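Local coordinates for protein geranylgeranyl pyrophosphate synthase (Corynebacterium glutamicum, PDB 3LMD) that probably builds long-chain isoprenyl diphosphates, such as geranylgeranyl or heptaprenyl diphosphate, by magnesium-dependent condensation of isoprene units, at residues 281-286 with 302-307; 237-242 with 315-320; 187-192 with 265-270. All blocks are in the same frame, centred on the assembly; numbering follows the deposited sequence.

Interaction 1 of 3, residues 281-286 with 302-307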
loop_
_atom_site.group_PDB
_atom_site.type_symbol
_atom_site.label_atom_id
_atom_site.label_comp_id
_atom_site.label_asym_id
_atom_site.label_seq_id
_atom_site.Cartn_x
_atom_site.Cartn_y
_atom_site.Cartn_z
ATOM N N ALA A 281 -37.885 -14.389 -16.223
ATOM C CA ALA A 281 -37.810 -13.840 -17.584
ATOM C C ALA A 281 -37.957 -12.329 -17.615
ATOM O O ALA A 281 -37.244 -11.630 -18.361
ATOM C CB ALA A 281 -38.861 -14.536 -18.531
ATOM N N GLU A 282 -38.870 -11.807 -16.803
ATOM C CA GLU A 282 -39.122 -10.385 -16.775
ATOM C C GLU A 282 -37.953 -9.624 -16.139
ATOM O O GLU A 282 -37.599 -8.530 -16.582
ATOM C CB GLU A 282 -40.418 -10.038 -16.019
ATOM C CG GLU A 282 -40.756 -8.546 -16.190
ATOM C CD GLU A 282 -42.118 -8.132 -15.650
ATOM O OE1 GLU A 282 -42.907 -8.995 -15.193
ATOM O OE2 GLU A 282 -42.397 -6.916 -15.686
ATOM N N LEU A 283 -37.364 -10.206 -15.098
ATOM C CA LEU A 283 -36.154 -9.652 -14.478
ATOM C C LEU A 283 -34.970 -9.638 -15.447
ATOM O O LEU A 283 -34.226 -8.644 -15.497
ATOM C CB LEU A 283 -35.785 -10.415 -13.179
ATOM C CG LEU A 283 -36.649 -10.119 -11.951
ATOM C CD1 LEU A 283 -36.377 -11.146 -10.835
ATOM C CD2 LEU A 283 -36.423 -8.705 -11.418
ATOM N N ARG A 284 -34.781 -10.714 -16.197
ATOM C CA ARG A 284 -33.709 -10.755 -17.201
ATOM C C ARG A 284 -33.911 -9.648 -18.249
ATOM O O ARG A 284 -32.958 -8.992 -18.661
ATOM C CB ARG A 284 -33.586 -12.123 -17.880
ATOM C CG ARG A 284 -32.981 -13.247 -16.994
ATOM C CD ARG A 284 -32.722 -14.569 -17.747
ATOM N NE ARG A 284 -33.960 -15.268 -18.158
ATOM C CZ ARG A 284 -34.695 -16.053 -17.372
ATOM N NH1 ARG A 284 -35.788 -16.633 -17.849
ATOM N NH2 ARG A 284 -34.348 -16.264 -16.108
ATOM N N ASP A 285 -35.152 -9.451 -18.670
ATOM C CA ASP A 285 -35.492 -8.367 -19.582
ATOM C C ASP A 285 -35.158 -6.989 -19.009
ATOM O O ASP A 285 -34.606 -6.137 -19.698
ATOM C CB ASP A 285 -36.976 -8.419 -19.921
ATOM C CG ASP A 285 -37.339 -7.495 -21.061
ATOM O OD1 ASP A 285 -36.645 -7.537 -22.101
ATOM O OD2 ASP A 285 -38.316 -6.727 -20.914
ATOM N N ILE A 286 -35.508 -6.759 -17.750
ATOM C CA ILE A 286 -35.318 -5.450 -17.158
ATOM C C ILE A 286 -33.884 -5.137 -16.715
ATOM O O ILE A 286 -33.403 -4.022 -16.929
ATOM C CB ILE A 286 -36.273 -5.221 -15.983
ATOM C CG1 ILE A 286 -37.728 -5.323 -16.467
ATOM C CG2 ILE A 286 -35.978 -3.865 -15.319
ATOM C CD1 ILE A 286 -38.793 -5.298 -15.340
ATOM N N GLU A 302 -40.578 -5.456 -6.470
ATOM C CA GLU A 302 -41.797 -6.272 -6.385
ATOM C C GLU A 302 -41.598 -7.636 -7.041
ATOM O O GLU A 302 -41.943 -8.665 -6.448
ATOM C CB GLU A 302 -43.002 -5.543 -7.015
ATOM C CG GLU A 302 -44.314 -6.294 -6.888
ATOM C CD GLU A 302 -44.634 -6.695 -5.449
ATOM O OE1 GLU A 302 -44.460 -5.849 -4.542
ATOM O OE2 GLU A 302 -45.068 -7.856 -5.224
ATOM N N LEU A 303 -41.028 -7.659 -8.249
ATOM C CA LEU A 303 -40.691 -8.924 -8.905
ATOM C C LEU A 303 -39.783 -9.817 -8.021
ATOM O O LEU A 303 -40.018 -11.006 -7.879
ATOM C CB LEU A 303 -39.995 -8.647 -10.249
ATOM C CG LEU A 303 -40.912 -8.030 -11.330
ATOM C CD1 LEU A 303 -40.080 -7.618 -12.532
ATOM C CD2 LEU A 303 -41.957 -9.053 -11.747
ATOM N N LEU A 304 -38.748 -9.229 -7.439
ATOM C CA LEU A 304 -37.859 -9.983 -6.536
ATOM C C LEU A 304 -38.642 -10.606 -5.378
ATOM O O LEU A 304 -38.427 -11.766 -5.043
ATOM C CB LEU A 304 -36.734 -9.046 -6.012
ATOM C CG LEU A 304 -35.715 -8.698 -7.100
ATOM C CD1 LEU A 304 -34.782 -7.550 -6.651
ATOM C CD2 LEU A 304 -34.902 -9.933 -7.453
ATOM N N SER A 305 -39.605 -9.878 -4.803
ATOM C CA SER A 305 -40.401 -10.448 -3.725
ATOM C C SER A 305 -41.319 -11.579 -4.211
ATOM O O SER A 305 -41.775 -12.402 -3.416
ATOM C CB SER A 305 -41.203 -9.366 -2.964
ATOM O OG SER A 305 -42.395 -9.041 -3.674
ATOM N N GLN A 306 -41.587 -11.612 -5.513
ATOM C CA GLN A 306 -42.422 -12.675 -6.092
ATOM C C GLN A 306 -41.570 -13.873 -6.506
ATOM O O GLN A 306 -42.116 -14.924 -6.844
ATOM C CB GLN A 306 -43.219 -12.135 -7.322
ATOM C CG GLN A 306 -44.262 -11.102 -6.931
ATOM C CD GLN A 306 -44.766 -10.237 -8.122
ATOM O OE1 GLN A 306 -44.274 -10.338 -9.244
ATOM N NE2 GLN A 306 -45.750 -9.392 -7.856
ATOM N N SER A 307 -40.237 -13.718 -6.470
ATOM C CA SER A 307 -39.330 -14.730 -7.019
ATOM C C SER A 307 -38.895 -15.653 -5.871
ATOM O O SER A 307 -39.341 -15.485 -4.749
ATOM C CB SER A 307 -38.066 -14.079 -7.606
ATOM O OG SER A 307 -37.208 -13.674 -6.522
#
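Leu303 is the bump of this contact, and its hollow is lined by Glu282, Leu283 and Ile286. One branch, Leu303 CD1, lies 3.8 Å from Glu282 CG and 3.9 Å from Ile286 CD1. The other branch, Leu303 CD2, comes within 3.6 Å of Glu282 OE1. Glu282 CG is anti to the backbone N (chi1 -172°) and the chain beyond it is extended; the side chain crosses Leu303 at about a right angle, its methylene and carboxylate walling the hollow, and OE2 is hydrogen-bonded to His299. Lower on the bump, Leu303 CB receives Leu283 CD2 at 3.8 Å, the two leucines sliding past each other in opposite directions. The frame is an antiparallel helical hairpin of the all-helical prenyltransferase fold: helices 278-286 and 294-306 follow each other in the chain, and their local axes pass 10.5 Å apart at 148°. Glu302 and Ser305, which bind calcium in a crystal structure of this protein though none is bound to this chain, take no part in the packing. A second, shallower fit sets Leu283 CD1 3.9 Å from Leu304 CD2, their side chains roughly perpendicular, with Ala272 of helix 267-274 touching both residues. After Gln306, Ser307 OG donates to a lone pair of Leu304 O at 2.7 Å, and Ser307 N donates to the same oxygen.

Interaction 2 of 3, residues 237-242 with 315-320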
loop_
_atom_site.group_PDB
_atom_site.type_symbol
_atom_site.label_atom_id
_atom_site.label_comp_id
_atom_site.label_asym_id
_atom_site.label_seq_id
_atom_site.Cartn_x
_atom_site.Cartn_y
_atom_site.Cartn_z
ATOM N N GLN A 237 -22.197 -10.287 4.894
ATOM C CA GLN A 237 -22.424 -9.603 3.629
ATOM C C GLN A 237 -23.718 -10.096 2.939
ATOM O O GLN A 237 -24.454 -9.303 2.381
ATOM C CB GLN A 237 -21.234 -9.807 2.685
ATOM C CG GLN A 237 -21.362 -8.952 1.418
ATOM C CD GLN A 237 -21.392 -7.466 1.763
ATOM O OE1 GLN A 237 -20.404 -6.935 2.244
ATOM N NE2 GLN A 237 -22.546 -6.806 1.573
ATOM N N ILE A 238 -23.969 -11.405 2.938
ATOM C CA ILE A 238 -25.184 -11.885 2.305
ATOM C C ILE A 238 -26.415 -11.379 3.072
ATOM O O ILE A 238 -27.409 -10.959 2.468
ATOM C CB ILE A 238 -25.219 -13.427 2.189
ATOM C CG1 ILE A 238 -24.031 -13.907 1.329
ATOM C CG2 ILE A 238 -26.568 -13.852 1.498
ATOM C CD1 ILE A 238 -23.798 -15.376 1.362
ATOM N N VAL A 239 -26.348 -11.402 4.403
ATOM C CA VAL A 239 -27.471 -10.945 5.195
ATOM C C VAL A 239 -27.730 -9.449 4.898
ATOM O O VAL A 239 -28.878 -9.039 4.708
ATOM C CB VAL A 239 -27.264 -11.206 6.735
ATOM C CG1 VAL A 239 -28.257 -10.367 7.559
ATOM C CG2 VAL A 239 -27.457 -12.710 7.079
ATOM N N ASP A 240 -26.665 -8.645 4.848
ATOM C CA ASP A 240 -26.785 -7.221 4.486
ATOM C C ASP A 240 -27.459 -7.059 3.111
ATOM O O ASP A 240 -28.297 -6.158 2.887
ATOM C CB ASP A 240 -25.394 -6.555 4.412
ATOM C CG ASP A 240 -24.842 -6.156 5.773
ATOM O OD1 ASP A 240 -25.566 -6.251 6.784
ATOM O OD2 ASP A 240 -23.669 -5.724 5.825
ATOM N N ASP A 241 -27.041 -7.892 2.170
ATOM C CA ASP A 241 -27.562 -7.813 0.803
ATOM C C ASP A 241 -29.042 -8.172 0.733
ATOM O O ASP A 241 -29.797 -7.529 0.009
ATOM C CB ASP A 241 -26.737 -8.682 -0.171
ATOM C CG ASP A 241 -25.328 -8.130 -0.397
ATOM O OD1 ASP A 241 -25.080 -6.962 -0.069
ATOM O OD2 ASP A 241 -24.454 -8.872 -0.883
ATOM N N ILE A 242 -29.453 -9.182 1.500
ATOM C CA ILE A 242 -30.858 -9.521 1.613
ATOM C C ILE A 242 -31.665 -8.348 2.203
ATOM O O ILE A 242 -32.730 -7.961 1.687
ATOM C CB ILE A 242 -31.052 -10.781 2.483
ATOM C CG1 ILE A 242 -30.495 -12.031 1.756
ATOM C CG2 ILE A 242 -32.554 -10.955 2.852
ATOM C CD1 ILE A 242 -30.376 -13.275 2.743
ATOM N N ASP A 315 -30.921 -19.664 2.072
ATOM C CA ASP A 315 -30.396 -21.031 2.204
ATOM C C ASP A 315 -28.883 -21.031 2.089
ATOM O O ASP A 315 -28.207 -21.850 2.702
ATOM C CB ASP A 315 -30.981 -21.972 1.139
ATOM C CG ASP A 315 -32.458 -22.266 1.395
ATOM O OD1 ASP A 315 -32.901 -22.074 2.540
ATOM O OD2 ASP A 315 -33.159 -22.666 0.464
ATOM N N GLU A 316 -28.342 -20.109 1.304
ATOM C CA GLU A 316 -26.864 -19.976 1.234
ATOM C C GLU A 316 -26.307 -19.446 2.572
ATOM O O GLU A 316 -25.301 -19.941 3.089
ATOM C CB GLU A 316 -26.488 -19.084 0.046
ATOM C CG GLU A 316 -25.000 -18.961 -0.210
ATOM C CD GLU A 316 -24.404 -20.205 -0.859
ATOM O OE1 GLU A 316 -25.022 -21.288 -0.818
ATOM O OE2 GLU A 316 -23.297 -20.092 -1.404
ATOM N N VAL A 317 -26.992 -18.473 3.161
ATOM C CA VAL A 317 -26.675 -18.049 4.550
ATOM C C VAL A 317 -26.679 -19.235 5.522
ATOM O O VAL A 317 -25.772 -19.386 6.366
ATOM C CB VAL A 317 -27.646 -16.967 5.061
ATOM C CG1 VAL A 317 -27.427 -16.703 6.580
ATOM C CG2 VAL A 317 -27.444 -15.650 4.283
ATOM N N TYR A 318 -27.679 -20.096 5.400
ATOM C CA TYR A 318 -27.766 -21.233 6.322
ATOM C C TYR A 318 -26.621 -22.205 6.132
ATOM O O TYR A 318 -26.174 -22.839 7.092
ATOM C CB TYR A 318 -29.081 -22.002 6.139
ATOM C CG TYR A 318 -30.316 -21.233 6.538
ATOM C CD1 TYR A 318 -30.270 -20.273 7.547
ATOM C CD2 TYR A 318 -31.551 -21.514 5.945
ATOM C CE1 TYR A 318 -31.409 -19.588 7.937
ATOM C CE2 TYR A 318 -32.696 -20.833 6.332
ATOM C CZ TYR A 318 -32.629 -19.881 7.324
ATOM O OH TYR A 318 -33.788 -19.215 7.704
ATOM N N ARG A 319 -26.185 -22.349 4.886
ATOM C CA ARG A 319 -25.085 -23.230 4.560
ATOM C C ARG A 319 -23.775 -22.712 5.198
ATOM O O ARG A 319 -22.984 -23.491 5.751
ATOM C CB ARG A 319 -24.943 -23.321 3.029
ATOM C CG ARG A 319 -23.850 -24.282 2.557
ATOM C CD ARG A 319 -23.813 -24.422 1.041
ATOM N NE ARG A 319 -23.198 -23.270 0.389
ATOM C CZ ARG A 319 -21.888 -23.036 0.337
ATOM N NH1 ARG A 319 -21.434 -21.970 -0.315
ATOM N NH2 ARG A 319 -21.029 -23.869 0.919
ATOM N N TYR A 320 -23.547 -21.399 5.133
ATOM C CA TYR A 320 -22.388 -20.802 5.841
ATOM C C TYR A 320 -22.537 -20.889 7.347
ATOM O O TYR A 320 -21.549 -21.027 8.055
ATOM C CB TYR A 320 -22.177 -19.353 5.408
ATOM C CG TYR A 320 -21.584 -19.301 4.032
ATOM C CD1 TYR A 320 -20.281 -19.754 3.806
ATOM C CD2 TYR A 320 -22.295 -18.779 2.958
ATOM C CE1 TYR A 320 -19.708 -19.727 2.527
ATOM C CE2 TYR A 320 -21.724 -18.737 1.680
ATOM C CZ TYR A 320 -20.433 -19.211 1.473
ATOM O OH TYR A 320 -19.831 -19.153 0.212
#
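Ile238 meets Val317 as soon as it leaves its helix: Ile238 CB lies 3.8 Å from Val317 CG2. Its CG2 branch presses on the same methyl, with Ile238 CG2 and Val317 CG2 only 3.4 Å apart, tighter than normal carbon contact. The other branch, CG1, stands anti to the carbonyl carbon (chi1 -61°) and lies near the hydroxyl end of Tyr192. At the tip, Ile238 CD1 approaches the Tyr320 ring obliquely, 4.0 Å from CE2, and also reaches Glu316 CG at 4.1 Å. Val317 is shared further: Val239 CG2 touches its CG1 at 4.0 Å and Ile242 CD1 its CG2 at 4.1 Å. The segments, from helices 219-246 and 309-328, run nearly antiparallel, their axes at 160°. By sequence, Asp240 and Asp241 open the second aspartate-rich motif of the prenyl synthase family, whose acids in relatives engage magnesium and diphosphate; neither touches 315-320. Glu316 spends its charge within its own helix, gripped side-on by Arg319 NE and NH1, the latter 2.9 Å from Glu316 OE2. With no hydrogen bond across, the interface rests on apolar shape complementarity, including one tight methyl pair, while these acids find their polar partners away from it.

Interaction 3 of 3, residues 187-192 with 265-270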
loop_
_atom_site.group_PDB
_atom_site.type_symbol
_atom_site.label_atom_id
_atom_site.label_comp_id
_atom_site.label_asym_id
_atom_site.label_seq_id
_atom_site.Cartn_x
_atom_site.Cartn_y
_atom_site.Cartn_z
ATOM N N ASP A 187 -19.478 -17.415 -14.150
ATOM C CA ASP A 187 -20.765 -17.520 -13.491
ATOM C C ASP A 187 -20.919 -16.353 -12.498
ATOM O O ASP A 187 -20.070 -16.153 -11.621
ATOM C CB ASP A 187 -20.880 -18.853 -12.772
ATOM C CG ASP A 187 -22.258 -19.068 -12.176
ATOM O OD1 ASP A 187 -22.694 -18.211 -11.382
ATOM O OD2 ASP A 187 -22.907 -20.088 -12.496
ATOM N N PRO A 188 -21.985 -15.561 -12.656
ATOM C CA PRO A 188 -22.172 -14.351 -11.832
ATOM C C PRO A 188 -22.280 -14.632 -10.313
ATOM O O PRO A 188 -21.919 -13.782 -9.500
ATOM C CB PRO A 188 -23.490 -13.757 -12.363
ATOM C CG PRO A 188 -23.762 -14.479 -13.705
ATOM C CD PRO A 188 -23.071 -15.776 -13.644
ATOM N N ILE A 189 -22.763 -15.807 -9.929
ATOM C CA ILE A 189 -22.885 -16.137 -8.515
ATOM C C ILE A 189 -21.530 -16.546 -7.913
ATOM O O ILE A 189 -21.219 -16.190 -6.784
ATOM C CB ILE A 189 -23.939 -17.236 -8.288
ATOM C CG1 ILE A 189 -25.337 -16.645 -8.513
ATOM C CG2 ILE A 189 -23.809 -17.822 -6.861
ATOM C CD1 ILE A 189 -26.439 -17.689 -8.758
ATOM N N GLU A 190 -20.740 -17.290 -8.675
ATOM C CA GLU A 190 -19.335 -17.567 -8.321
ATOM C C GLU A 190 -18.525 -16.270 -8.195
ATOM O O GLU A 190 -17.696 -16.126 -7.288
ATOM C CB GLU A 190 -18.679 -18.469 -9.374
ATOM C CG GLU A 190 -19.259 -19.867 -9.418
ATOM C CD GLU A 190 -18.488 -20.803 -10.346
ATOM O OE1 GLU A 190 -17.570 -20.338 -11.056
ATOM O OE2 GLU A 190 -18.806 -22.011 -10.360
ATOM N N HIS A 191 -18.729 -15.344 -9.130
ATOM C CA HIS A 191 -18.077 -14.038 -9.069
ATOM C C HIS A 191 -18.431 -13.310 -7.774
ATOM O O HIS A 191 -17.560 -12.817 -7.061
ATOM C CB HIS A 191 -18.498 -13.173 -10.270
ATOM C CG HIS A 191 -17.988 -11.766 -10.216
ATOM N ND1 HIS A 191 -16.661 -11.446 -10.426
ATOM C CD2 HIS A 191 -18.624 -10.594 -9.967
ATOM C CE1 HIS A 191 -16.508 -10.137 -10.329
ATOM N NE2 HIS A 191 -17.687 -9.596 -10.062
ATOM N N TYR A 192 -19.727 -13.225 -7.485
ATOM C CA TYR A 192 -20.196 -12.541 -6.308
ATOM C C TYR A 192 -19.575 -13.191 -5.090
ATOM O O TYR A 192 -19.097 -12.512 -4.212
ATOM C CB TYR A 192 -21.732 -12.625 -6.218
ATOM C CG TYR A 192 -22.326 -12.257 -4.868
ATOM C CD1 TYR A 192 -22.747 -10.964 -4.607
ATOM C CD2 TYR A 192 -22.542 -13.233 -3.891
ATOM C CE1 TYR A 192 -23.313 -10.622 -3.384
ATOM C CE2 TYR A 192 -23.092 -12.914 -2.663
ATOM C CZ TYR A 192 -23.496 -11.608 -2.420
ATOM O OH TYR A 192 -24.057 -11.273 -1.205
ATOM N N PHE A 265 -25.987 -6.135 -8.592
ATOM C CA PHE A 265 -26.947 -7.218 -8.352
ATOM C C PHE A 265 -26.338 -8.243 -7.395
ATOM O O PHE A 265 -25.461 -8.998 -7.775
ATOM C CB PHE A 265 -27.301 -7.935 -9.655
ATOM C CG PHE A 265 -27.728 -7.013 -10.755
ATOM C CD1 PHE A 265 -28.524 -5.913 -10.478
ATOM C CD2 PHE A 265 -27.336 -7.256 -12.059
ATOM C CE1 PHE A 265 -28.912 -5.048 -11.495
ATOM C CE2 PHE A 265 -27.726 -6.419 -13.080
ATOM C CZ PHE A 265 -28.508 -5.309 -12.802
ATOM N N THR A 266 -26.836 -8.266 -6.171
ATOM C CA THR A 266 -26.325 -9.184 -5.154
ATOM C C THR A 266 -27.023 -10.559 -5.207
ATOM O O THR A 266 -27.904 -10.792 -6.022
ATOM C CB THR A 266 -26.508 -8.545 -3.785
ATOM O OG1 THR A 266 -27.907 -8.308 -3.574
ATOM C CG2 THR A 266 -25.771 -7.163 -3.752
ATOM N N LEU A 267 -26.639 -11.463 -4.317
ATOM C CA LEU A 267 -27.054 -12.855 -4.417
ATOM C C LEU A 267 -28.544 -13.113 -4.673
ATOM O O LEU A 267 -28.866 -13.905 -5.542
ATOM C CB LEU A 267 -26.637 -13.615 -3.156
ATOM C CG LEU A 267 -26.619 -15.126 -3.246
ATOM C CD1 LEU A 267 -25.767 -15.555 -4.460
ATOM C CD2 LEU A 267 -26.013 -15.675 -1.917
ATOM N N PRO A 268 -29.453 -12.500 -3.891
ATOM C CA PRO A 268 -30.869 -12.826 -4.182
ATOM C C PRO A 268 -31.287 -12.449 -5.609
ATOM O O PRO A 268 -32.137 -13.112 -6.216
ATOM C CB PRO A 268 -31.648 -11.943 -3.213
ATOM C CG PRO A 268 -30.640 -11.486 -2.166
ATOM C CD PRO A 268 -29.308 -11.529 -2.796
ATOM N N VAL A 269 -30.737 -11.357 -6.123
ATOM C CA VAL A 269 -31.065 -10.911 -7.465
ATOM C C VAL A 269 -30.495 -11.868 -8.483
ATOM O O VAL A 269 -31.152 -12.193 -9.473
ATOM C CB VAL A 269 -30.508 -9.470 -7.770
ATOM C CG1 VAL A 269 -31.007 -8.986 -9.178
ATOM C CG2 VAL A 269 -30.913 -8.517 -6.697
ATOM N N LEU A 270 -29.269 -12.331 -8.253
ATOM C CA LEU A 270 -28.631 -13.243 -9.191
ATOM C C LEU A 270 -29.371 -14.583 -9.225
ATOM O O LEU A 270 -29.517 -15.191 -10.274
ATOM C CB LEU A 270 -27.162 -13.493 -8.816
ATOM C CG LEU A 270 -26.318 -12.198 -8.821
ATOM C CD1 LEU A 270 -24.910 -12.471 -8.216
ATOM C CD2 LEU A 270 -26.219 -11.689 -10.258
#
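Tyr192 lays one face of its ring against the backbone where Thr266 passes into Leu267, and Ile189, Leu270 and Pro188 form a second group of contacts beside it. Two helix beginnings meet here in the all-helical isoprenoid synthase fold: 188-214 opens just after Asp187, and the short helix 267-274 just after Thr266. Tyr192 CB points toward 265-270, and CG is anti to the backbone N (chi1 165°). Leu267 N stands 3.5 Å above the ring plane, displaced toward the rim, and its nearest ring atom is Tyr192 CE1 at 3.6 Å. Over the same face but across the ring, Tyr192 CE2 lies 3.6 Å from Leu267 CB, the two side chains crossing at about a right angle, while Thr266 CA approaches obliquely near CE1. At the far end of the ring, Tyr192 OH makes a probable hydrogen bond to Asp241 OD2, tying the tyrosine into helix 219-246 as well.

Ile189 divides its branches between two leucines. Its CG2 meets Leu267 CD1 at 3.8 Å, the side chains again roughly perpendicular, and Leu267 CD1 touches both Ile189 CG2 and the Tyr192 ring. The Ile189 and Leu270 side chains slide past each other in opposite directions, with Ile189 CG1 3.7 Å from Leu270 CB. Leu270 then forks: CD1 packs on Tyr192 CB at 3.8 Å, and CD2 lies 4.0 Å from Pro188 CB. No hydrogen bond crosses between the segments. Asp187 caps helix 188-214: Ile189 N donates to Asp187 OD1 at 2.8 Å with an N-H...O angle of 145°, meeting that oxygen nearly along its C-O axis.

How the interactions relate
Interactions 1 and 2 are buried, whereas interaction 3 is only partly so, with Pro188 exposed at its margin. None is bridged by a hydrogen bond between its segments, but they differ in what packs: leucines and a glutamate stem in interaction 1, beta-branched methyls in interaction 2, an aromatic face over backbone in interaction 3. The three use different helices, though 188-214 and 219-246 are consecutive, as are 267-274 and 278-286. Interactions 2 and 3 adjoin, joined by Asp241 and Tyr192, and interleave along the chain. The centre of interaction 1 lies about 29 Å from the chain centre, that of interaction 2 about 13 Å; interaction 1 touches interaction 3 through Leu304 and Val269, but not interaction 2.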